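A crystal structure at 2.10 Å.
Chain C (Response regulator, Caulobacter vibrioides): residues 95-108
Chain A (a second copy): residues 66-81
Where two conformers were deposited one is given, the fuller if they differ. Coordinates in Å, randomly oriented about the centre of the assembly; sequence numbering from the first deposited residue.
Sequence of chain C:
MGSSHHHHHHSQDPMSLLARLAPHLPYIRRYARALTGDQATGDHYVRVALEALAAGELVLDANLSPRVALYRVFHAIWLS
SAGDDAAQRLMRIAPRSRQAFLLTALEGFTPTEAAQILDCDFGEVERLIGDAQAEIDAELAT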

# COMPACT_ATOMS: atom_id res chain seq x y z
N PRO C 95 5.32 -0.27 2.35
CA PRO C 95 5.13 -1.49 1.55
C PRO C 95 6.29 -2.50 1.62
O PRO C 95 6.03 -3.69 1.83
CB PRO C 95 4.95 -0.95 0.13
CG PRO C 95 4.30 0.41 0.35
CD PRO C 95 4.93 0.94 1.62
N ARG C 96 7.53 -2.07 1.46
CA ARG C 96 8.63 -3.03 1.47
C ARG C 96 8.83 -3.62 2.86
O ARG C 96 9.26 -4.77 3.00
CB ARG C 96 9.92 -2.40 0.93
CG ARG C 96 10.68 -3.31 -0.05
CD ARG C 96 9.90 -3.51 -1.35
NE ARG C 96 10.31 -4.71 -2.09
CZ ARG C 96 9.79 -5.10 -3.24
NH1 ARG C 96 8.83 -4.37 -3.81
NH2 ARG C 96 10.22 -6.20 -3.84
N SER C 97 8.49 -2.86 3.89
CA SER C 97 8.63 -3.35 5.25
C SER C 97 7.47 -4.27 5.54
O SER C 97 7.62 -5.26 6.26
CB SER C 97 8.65 -2.21 6.26
OG SER C 97 9.72 -1.31 6.00
N ARG C 98 6.32 -3.96 4.96
CA ARG C 98 5.14 -4.81 5.12
C ARG C 98 5.33 -6.19 4.49
O ARG C 98 4.86 -7.20 5.03
CB ARG C 98 3.93 -4.15 4.48
CG ARG C 98 2.63 -4.73 4.98
CD ARG C 98 1.51 -3.76 4.75
NE ARG C 98 1.28 -3.56 3.34
CZ ARG C 98 1.32 -2.41 2.69
NH1 ARG C 98 1.58 -1.27 3.31
NH2 ARG C 98 1.08 -2.42 1.38
N GLN C 99 5.95 -6.22 3.32
CA GLN C 99 6.26 -7.47 2.67
C GLN C 99 7.15 -8.36 3.55
O GLN C 99 6.81 -9.51 3.83
CB GLN C 99 6.96 -7.18 1.35
CG GLN C 99 6.09 -6.37 0.42
CD GLN C 99 6.85 -5.87 -0.79
OE1 GLN C 99 8.03 -6.15 -0.97
NE2 GLN C 99 6.17 -5.11 -1.63
N ALA C 100 8.27 -7.81 4.00
CA ALA C 100 9.26 -8.52 4.78
C ALA C 100 8.63 -9.02 6.06
O ALA C 100 8.88 -10.14 6.50
CB ALA C 100 10.40 -7.62 5.09
N PHE C 101 7.82 -8.17 6.66
CA PHE C 101 7.15 -8.52 7.89
C PHE C 101 6.13 -9.64 7.67
O PHE C 101 6.09 -10.60 8.44
CB PHE C 101 6.45 -7.28 8.48
CG PHE C 101 5.69 -7.57 9.73
CD1 PHE C 101 6.35 -7.76 10.94
CD2 PHE C 101 4.30 -7.64 9.72
CE1 PHE C 101 5.64 -8.00 12.12
CE2 PHE C 101 3.59 -7.89 10.90
CZ PHE C 101 4.26 -8.08 12.10
N LEU C 102 5.29 -9.53 6.64
CA LEU C 102 4.28 -10.54 6.41
C LEU C 102 4.88 -11.87 5.96
O LEU C 102 4.35 -12.92 6.29
CB LEU C 102 3.20 -10.07 5.43
CG LEU C 102 2.30 -8.95 5.92
CD1 LEU C 102 1.36 -8.54 4.83
CD2 LEU C 102 1.51 -9.38 7.14
N LEU C 103 5.96 -11.82 5.18
CA LEU C 103 6.57 -13.05 4.71
C LEU C 103 7.02 -13.88 5.93
O LEU C 103 6.88 -15.10 5.93
CB LEU C 103 7.74 -12.79 3.77
CG LEU C 103 7.30 -12.32 2.39
CD1 LEU C 103 8.48 -11.70 1.66
CD2 LEU C 103 6.71 -13.50 1.58
N THR C 104 7.53 -13.21 6.95
CA THR C 104 8.04 -13.92 8.11
C THR C 104 6.94 -14.16 9.16
O THR C 104 6.64 -15.30 9.49
CB THR C 104 9.27 -13.20 8.71
OG1 THR C 104 8.97 -11.80 8.90
CG2 THR C 104 10.44 -13.29 7.75
N ALA C 105 6.32 -13.09 9.64
CA ALA C 105 5.35 -13.22 10.72
C ALA C 105 4.10 -13.99 10.32
O ALA C 105 3.59 -14.80 11.10
CB ALA C 105 4.96 -11.86 11.25
N LEU C 106 3.59 -13.72 9.12
CA LEU C 106 2.35 -14.35 8.67
C LEU C 106 2.56 -15.63 7.86
O LEU C 106 1.90 -16.64 8.10
CB LEU C 106 1.51 -13.37 7.85
CG LEU C 106 0.24 -13.95 7.21
CD1 LEU C 106 -0.76 -14.40 8.27
CD2 LEU C 106 -0.42 -12.96 6.24
N GLU C 107 3.45 -15.58 6.88
CA GLU C 107 3.58 -16.70 5.96
C GLU C 107 4.61 -17.72 6.46
O GLU C 107 4.81 -18.76 5.82
CB GLU C 107 3.93 -16.24 4.55
CG GLU C 107 2.86 -15.40 3.86
CD GLU C 107 1.51 -16.10 3.81
OE1 GLU C 107 1.45 -17.30 3.45
OE2 GLU C 107 0.50 -15.43 4.14
N GLY C 108 5.25 -17.41 7.58
CA GLY C 108 6.16 -18.34 8.24
C GLY C 108 7.44 -18.69 7.50
O GLY C 108 8.07 -19.70 7.81
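Chain A (66-81) PRVALYRVFHAIWLSS

Residues 66-77 of chain A form a helix that runs nearly antiparallel to helix 95-106 of chain C, at a crossing angle of 165° and with a closest axial approach of 13.3 Å. At that separation the backbones do not pack directly, and side chains fill the space between them. The register follows from the direction: L103(C) lies opposite Y71(A), with CA atoms 9.0 Å apart, Q99(C) opposite H75(A) at 9.2 Å between CA atoms, and R96(C) opposite S80(A) at 8.1 Å, again CA to CA. W78(A) is the first residue to leave helical geometry (phi/psi -54/83), and the chain continues through S80(A) in an extended conformation.

The contact is most polar where the chain C helix ends. A wider, pi-type turn at 102-106 precedes E107(C), whose N bonds to L102(C) O at 2.9 Å. R67(A) reaches this end with chi1, chi2 and chi3 all t, an extended form that carries its guanidinium to the backbone: NH1 and NH2 donate to E107(C) O at 3.2 and 3.3 Å, and that oxygen lies near the guanidinium plane. E107(C) is folded instead, with chi1 and chi2 both m. Its OE1 thereby forms a salt bridge with R67(A) NH2 at 3.2 Å and accepts a weak hydrogen bond from Y71(A) OH at 2.9 Å.

Y71(A) and H75(A), one turn apart, both take the m rotamer and point toward chain C. L103(C), m at chi1 and t at chi2, starts sideways but brings its methyl groups to both rings: CD2 is 3.8 Å from Y71(A) CD2, an apolar contact, and CD1 is 4.1 Å from H75(A) NE2. Q99(C), whose CA-to-CB bond points toward chain A, is also m then t and places CD 3.8 Å from H75(A) CE1, at the edge of the imidazole. H75(A) ND1 is buried here without a polar partner, whereas NE2 is satisfied elsewhere in the structure.

At the far end, the CA-to-CB bond of W78(A) points toward chain C, and with chi1 t its NE1 approaches Q99(C) NE2 to 2.9 Å, but as modelled both are donors, so this short approach is no hydrogen bond. R96(C), in the deposited conformer given, has chi1 between wells at -136° and chi2 p. Although its CA-to-CB bond points sideways, the end of the side chain comes nearer, bringing NH1 to 3.2 Å from S80(A) CB and 3.8 Å from W78(A) NE1, near the indole plane.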

# COMPACT_ATOMS: atom_id res chain seq x y z
N PRO A 66 8.98 -25.23 -4.19
CA PRO A 66 7.94 -24.61 -5.02
C PRO A 66 7.22 -23.48 -4.29
O PRO A 66 6.84 -22.47 -4.90
CB PRO A 66 6.98 -25.77 -5.30
CG PRO A 66 7.85 -27.00 -5.22
CD PRO A 66 8.85 -26.70 -4.14
N ARG A 67 7.02 -23.62 -2.98
CA ARG A 67 6.34 -22.56 -2.24
C ARG A 67 7.16 -21.27 -2.25
O ARG A 67 6.72 -20.25 -2.71
CB ARG A 67 6.05 -23.01 -0.82
CG ARG A 67 5.40 -21.93 -0.02
CD ARG A 67 4.91 -22.47 1.29
NE ARG A 67 3.90 -21.57 1.84
CZ ARG A 67 4.05 -20.89 2.97
NH1 ARG A 67 5.18 -21.04 3.67
NH2 ARG A 67 3.08 -20.08 3.39
N VAL A 68 8.39 -21.34 -1.76
CA VAL A 68 9.28 -20.19 -1.82
C VAL A 68 9.39 -19.60 -3.23
O VAL A 68 9.31 -18.38 -3.40
CB VAL A 68 10.67 -20.53 -1.29
CG1 VAL A 68 11.64 -19.37 -1.54
CG2 VAL A 68 10.59 -20.90 0.20
N ALA A 69 9.55 -20.47 -4.22
CA ALA A 69 9.72 -20.03 -5.60
C ALA A 69 8.49 -19.30 -6.13
O ALA A 69 8.61 -18.40 -6.94
CB ALA A 69 10.03 -21.23 -6.51
N LEU A 70 7.31 -19.72 -5.68
CA LEU A 70 6.07 -19.07 -6.11
C LEU A 70 6.04 -17.64 -5.57
O LEU A 70 5.79 -16.69 -6.32
CB LEU A 70 4.85 -19.83 -5.58
CG LEU A 70 3.51 -19.14 -5.86
CD1 LEU A 70 3.24 -19.14 -7.38
CD2 LEU A 70 2.34 -19.83 -5.10
N TYR A 71 6.28 -17.48 -4.28
CA TYR A 71 6.33 -16.14 -3.72
C TYR A 71 7.45 -15.30 -4.35
O TYR A 71 7.29 -14.11 -4.50
CB TYR A 71 6.50 -16.17 -2.22
CG TYR A 71 5.27 -16.61 -1.45
CD1 TYR A 71 4.82 -17.91 -1.52
CD2 TYR A 71 4.58 -15.72 -0.64
CE1 TYR A 71 3.73 -18.32 -0.80
CE2 TYR A 71 3.48 -16.14 0.09
CZ TYR A 71 3.06 -17.44 -0.00
OH TYR A 71 1.97 -17.89 0.71
N ARG A 72 8.58 -15.91 -4.71
CA ARG A 72 9.61 -15.15 -5.41
C ARG A 72 9.07 -14.62 -6.73
O ARG A 72 9.31 -13.47 -7.07
CB ARG A 72 10.89 -15.95 -5.65
CG ARG A 72 11.96 -15.16 -6.40
CD ARG A 72 13.24 -16.00 -6.61
NE ARG A 72 14.29 -15.35 -7.41
CZ ARG A 72 15.36 -14.73 -6.90
NH1 ARG A 72 15.54 -14.67 -5.58
NH2 ARG A 72 16.26 -14.18 -7.70
N VAL A 73 8.31 -15.45 -7.45
CA VAL A 73 7.66 -15.05 -8.70
C VAL A 73 6.69 -13.88 -8.53
O VAL A 73 6.77 -12.87 -9.25
CB VAL A 73 6.89 -16.25 -9.33
CG1 VAL A 73 5.92 -15.78 -10.41
CG2 VAL A 73 7.85 -17.27 -9.89
N PHE A 74 5.75 -14.03 -7.60
CA PHE A 74 4.87 -12.95 -7.17
C PHE A 74 5.63 -11.62 -7.02
O PHE A 74 5.27 -10.62 -7.63
CB PHE A 74 4.19 -13.35 -5.86
CG PHE A 74 3.16 -12.37 -5.36
CD1 PHE A 74 3.54 -11.28 -4.59
CD2 PHE A 74 1.81 -12.55 -5.64
CE1 PHE A 74 2.59 -10.38 -4.12
CE2 PHE A 74 0.86 -11.66 -5.17
CZ PHE A 74 1.25 -10.57 -4.41
N HIS A 75 6.70 -11.62 -6.22
CA HIS A 75 7.49 -10.40 -6.01
C HIS A 75 8.29 -9.93 -7.23
O HIS A 75 8.67 -8.76 -7.31
CB HIS A 75 8.37 -10.51 -4.75
CG HIS A 75 7.58 -10.41 -3.49
ND1 HIS A 75 7.12 -9.22 -2.99
CD2 HIS A 75 7.08 -11.37 -2.67
CE1 HIS A 75 6.41 -9.43 -1.90
NE2 HIS A 75 6.36 -10.73 -1.69
N ALA A 76 8.51 -10.82 -8.19
CA ALA A 76 9.21 -10.46 -9.41
C ALA A 76 8.31 -9.63 -10.31
O ALA A 76 8.78 -8.85 -11.13
CB ALA A 76 9.69 -11.70 -10.13
N ILE A 77 7.01 -9.83 -10.16
CA ILE A 77 6.01 -9.09 -10.93
C ILE A 77 5.81 -7.73 -10.27
O ILE A 77 6.17 -6.70 -10.83
CB ILE A 77 4.65 -9.84 -10.93
CG1 ILE A 77 4.79 -11.20 -11.60
CG2 ILE A 77 3.59 -9.02 -11.64
CD1 ILE A 77 5.20 -11.12 -13.05
N TRP A 78 5.23 -7.77 -9.08
CA TRP A 78 5.07 -6.61 -8.21
C TRP A 78 6.41 -5.93 -7.95
O TRP A 78 7.06 -6.17 -6.93
CB TRP A 78 4.47 -7.10 -6.88
CG TRP A 78 4.45 -6.09 -5.77
CD1 TRP A 78 5.51 -5.40 -5.26
CD2 TRP A 78 3.30 -5.70 -4.99
NE1 TRP A 78 5.10 -4.58 -4.24
CE2 TRP A 78 3.75 -4.75 -4.04
CE3 TRP A 78 1.95 -6.05 -5.00
CZ2 TRP A 78 2.90 -4.15 -3.11
CZ3 TRP A 78 1.09 -5.44 -4.08
CH2 TRP A 78 1.57 -4.51 -3.15
N LEU A 79 6.84 -5.06 -8.86
CA LEU A 79 8.16 -4.46 -8.71
C LEU A 79 8.16 -3.02 -8.15
O LEU A 79 7.49 -2.13 -8.70
CB LEU A 79 8.93 -4.53 -10.03
CG LEU A 79 10.24 -5.32 -9.97
CD1 LEU A 79 10.09 -6.59 -9.13
CD2 LEU A 79 10.76 -5.65 -11.38
N SER A 80 8.91 -2.81 -7.07
CA SER A 80 9.07 -1.48 -6.46
C SER A 80 9.79 -0.51 -7.40
O SER A 80 10.77 -0.88 -8.05
CB SER A 80 9.85 -1.61 -5.13
OG SER A 80 10.00 -0.35 -4.49
N SER A 81 9.31 0.72 -7.47
CA SER A 81 9.87 1.74 -8.35
C SER A 81 10.62 2.84 -7.57
O SER A 81 10.57 2.87 -6.34
CB SER A 81 8.77 2.39 -9.16
OG SER A 81 8.00 3.25 -8.34